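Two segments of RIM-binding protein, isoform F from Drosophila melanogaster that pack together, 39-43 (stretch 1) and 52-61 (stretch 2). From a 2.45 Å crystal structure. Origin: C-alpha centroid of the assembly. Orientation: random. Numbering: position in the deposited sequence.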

# COMPACT_ATOMS: atom_id res chain seq x y z
N ILE A 39 -24.38 -1.19 -1.96
CA ILE A 39 -24.07 0.20 -1.70
C ILE A 39 -25.30 0.95 -1.23
O ILE A 39 -26.40 0.79 -1.77
CB ILE A 39 -23.48 0.82 -2.98
CG1 ILE A 39 -23.42 2.32 -2.85
CG2 ILE A 39 -24.32 0.44 -4.19
CD1 ILE A 39 -22.72 2.85 -3.97
N ASP A 40 -25.10 1.81 -0.23
CA ASP A 40 -26.13 2.59 0.45
C ASP A 40 -25.96 4.10 0.26
O ASP A 40 -26.96 4.81 0.11
CB ASP A 40 -26.11 2.25 1.95
CG ASP A 40 -27.20 2.96 2.73
OD1 ASP A 40 -28.29 2.36 2.88
OD2 ASP A 40 -26.96 4.09 3.20
N SER A 41 -24.73 4.61 0.26
CA SER A 41 -24.49 6.02 -0.01
C SER A 41 -23.04 6.17 -0.46
O SER A 41 -22.25 5.23 -0.40
CB SER A 41 -24.81 6.90 1.21
OG SER A 41 -23.89 6.69 2.28
N TYR A 42 -22.71 7.38 -0.90
CA TYR A 42 -21.37 7.70 -1.35
C TYR A 42 -20.76 8.78 -0.46
O TYR A 42 -21.45 9.66 0.05
CB TYR A 42 -21.38 8.20 -2.80
CG TYR A 42 -21.93 7.25 -3.81
CD1 TYR A 42 -23.29 7.25 -4.14
CD2 TYR A 42 -21.11 6.36 -4.47
CE1 TYR A 42 -23.80 6.36 -5.08
CE2 TYR A 42 -21.60 5.48 -5.41
CZ TYR A 42 -22.94 5.48 -5.72
OH TYR A 42 -23.41 4.59 -6.65
N HIS A 43 -19.44 8.68 -0.29
CA HIS A 43 -18.65 9.63 0.47
C HIS A 43 -17.63 10.24 -0.47
O HIS A 43 -16.82 9.52 -1.07
CB HIS A 43 -17.93 8.96 1.64
CG HIS A 43 -18.78 8.73 2.84
ND1 HIS A 43 -20.10 9.14 2.91
CD2 HIS A 43 -18.51 8.15 4.03
CE1 HIS A 43 -20.59 8.82 4.10
NE2 HIS A 43 -19.65 8.22 4.79
N VAL A 52 -18.80 15.78 0.87
CA VAL A 52 -20.23 15.70 0.59
C VAL A 52 -20.65 14.24 0.58
O VAL A 52 -19.86 13.35 0.25
CB VAL A 52 -20.62 16.43 -0.72
CG1 VAL A 52 -19.85 15.92 -1.87
CG2 VAL A 52 -22.11 16.30 -1.00
N THR A 53 -21.90 14.01 0.99
CA THR A 53 -22.51 12.69 1.02
C THR A 53 -23.66 12.70 0.04
O THR A 53 -24.55 13.54 0.14
CB THR A 53 -22.99 12.33 2.43
OG1 THR A 53 -21.88 12.31 3.33
CG2 THR A 53 -23.64 10.96 2.42
N VAL A 54 -23.62 11.80 -0.94
CA VAL A 54 -24.70 11.62 -1.90
C VAL A 54 -25.39 10.30 -1.58
O VAL A 54 -24.72 9.27 -1.44
CB VAL A 54 -24.17 11.62 -3.34
CG1 VAL A 54 -25.33 11.54 -4.33
CG2 VAL A 54 -23.30 12.86 -3.59
N LYS A 55 -26.71 10.34 -1.45
CA LYS A 55 -27.43 9.12 -1.12
C LYS A 55 -27.70 8.30 -2.38
O LYS A 55 -27.53 8.76 -3.51
CB LYS A 55 -28.76 9.45 -0.44
CG LYS A 55 -28.67 10.39 0.76
CD LYS A 55 -28.59 9.63 2.08
CE LYS A 55 -28.37 10.57 3.26
NZ LYS A 55 -29.64 11.08 3.87
N ALA A 56 -28.14 7.06 -2.16
CA ALA A 56 -28.09 6.05 -3.22
C ALA A 56 -28.99 6.43 -4.39
O ALA A 56 -28.64 6.20 -5.55
CB ALA A 56 -28.48 4.68 -2.67
N ASN A 57 -30.16 6.99 -4.10
CA ASN A 57 -31.13 7.30 -5.14
C ASN A 57 -31.01 8.72 -5.66
O ASN A 57 -31.92 9.20 -6.34
CB ASN A 57 -32.54 7.03 -4.63
CG ASN A 57 -32.88 5.58 -4.70
OD1 ASN A 57 -32.30 4.85 -5.49
ND2 ASN A 57 -33.79 5.14 -3.85
N GLU A 58 -29.91 9.39 -5.38
CA GLU A 58 -29.68 10.68 -6.00
C GLU A 58 -28.89 10.48 -7.29
O GLU A 58 -28.44 9.38 -7.61
CB GLU A 58 -28.94 11.61 -5.03
CG GLU A 58 -29.55 11.64 -3.65
CD GLU A 58 -29.24 12.92 -2.91
OE1 GLU A 58 -28.22 12.95 -2.18
OE2 GLU A 58 -30.01 13.90 -3.05
N ARG A 59 -28.71 11.56 -8.04
CA ARG A 59 -27.85 11.48 -9.20
C ARG A 59 -26.42 11.44 -8.71
O ARG A 59 -26.08 12.06 -7.70
CB ARG A 59 -28.07 12.67 -10.14
CG ARG A 59 -29.46 12.66 -10.79
CD ARG A 59 -29.43 13.10 -12.24
NE ARG A 59 -28.56 14.25 -12.43
CZ ARG A 59 -28.67 15.12 -13.43
NH1 ARG A 59 -27.83 16.14 -13.51
NH2 ARG A 59 -29.62 14.97 -14.34
N THR A 60 -25.59 10.65 -9.40
CA THR A 60 -24.19 10.43 -9.04
C THR A 60 -23.31 11.58 -9.54
O THR A 60 -22.40 11.41 -10.35
CB THR A 60 -23.70 9.08 -9.56
OG1 THR A 60 -23.95 8.99 -10.96
CG2 THR A 60 -24.41 7.94 -8.85
N ARG A 61 -23.64 12.77 -9.05
CA ARG A 61 -22.87 13.97 -9.32
C ARG A 61 -22.68 14.72 -8.01
O ARG A 61 -23.42 14.51 -7.04
CB ARG A 61 -23.58 14.86 -10.34
CG ARG A 61 -23.64 14.30 -11.75
CD ARG A 61 -23.58 15.43 -12.78
NE ARG A 61 -24.12 15.06 -14.08
CZ ARG A 61 -23.53 14.23 -14.95
NH1 ARG A 61 -24.11 13.97 -16.11
NH2 ARG A 61 -22.36 13.68 -14.65

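Stretches 39-43 and 52-61 pair as antiparallel strands, through Ser41 to His43 and Thr53 to Lys55, their N-to-C directions 153° apart and their axes approaching to 4.7 Å; together the two stretches bury 406 Å² between them. The pairing centres on Tyr42 and Val54, which face each other as a hydrogen-bonded pair and satisfy one another completely at the main chain. Tyr42 N donates to Val54 O at 2.8 Å with an N-H...O angle of 164°, a short and nearly straight bond; Val54 N returns the bond to Tyr42 O at 3.2 Å and 145°, longer and more bent. Tyr42 O is the busiest acceptor in the contact. Besides the bond from Val54 N, Tyr42 O receives a weak hydrogen bond from His43 ND1, the side chain of the next residue, at 3.2 Å, and a CA-H...O contact from Thr53 CA at 3.4 Å.

Ser41 with Lys55 and His43 with Thr53 are non-hydrogen-bonded pairs on either side of this central pair, their CA atoms 4.4 and 5.0 Å apart. All four side chains project from one face of the sheet, while those of Tyr42 and Val54 project from the other. Ser41 is buried, and its small side chain fits close against the neighbouring backbone: its CB lies 3.6 Å from Val54 O and 4.1 Å from Lys55 CA. On the same face the His43 ring, with chi1 in m, brings ND1 to 3.7 Å from Thr53 OG1, although the hydrogen bond from ND1 goes to the backbone carbonyl of Tyr42. Lys55 is exposed, and its long side chain adds little to the contact.

On the opposite face, Tyr42 gives up more surface to the other stretch than any other residue, 94 Å². Its CB packs 4.4 Å from Val54 CB, an apolar pairing in which the branched valine, itself buried, sits beside the root of the tyrosine side chain. The ring, with chi1 in m, extends off this face toward the later loop, where Tyr42 CE1 lies 4.1 Å from Thr60 CG2. Thr60 thus offers its methyl group to the aromatic ring, while its OG1 is hydrogen-bonded elsewhere in the structure.

Beyond Lys55 the chain leaves the strand in a type I turn from Lys55 to Glu58, closed by Glu58 N donating to Lys55 O at 3.1 Å. The Glu58 side chain folds back to reinforce it: Lys55 N donates to Glu58 OE1 at 3.1 Å and 170°, so this amide, in a non-hydrogen-bonded pair with Ser41, finds its acceptor within its own stretch. Ala56, at the first inner position of the turn, sets its methyl group against the first stretch, with CB 3.2 Å from Asp40 O; the same carbonyl oxygen lies 3.4 Å from Ala56 N. Asn57, Glu58 and Arg59 bury nothing against the first stretch. Farther along, Arg61 N donates to Arg59 O at 2.9 Å, bracketing Thr60 with a local backbone bond.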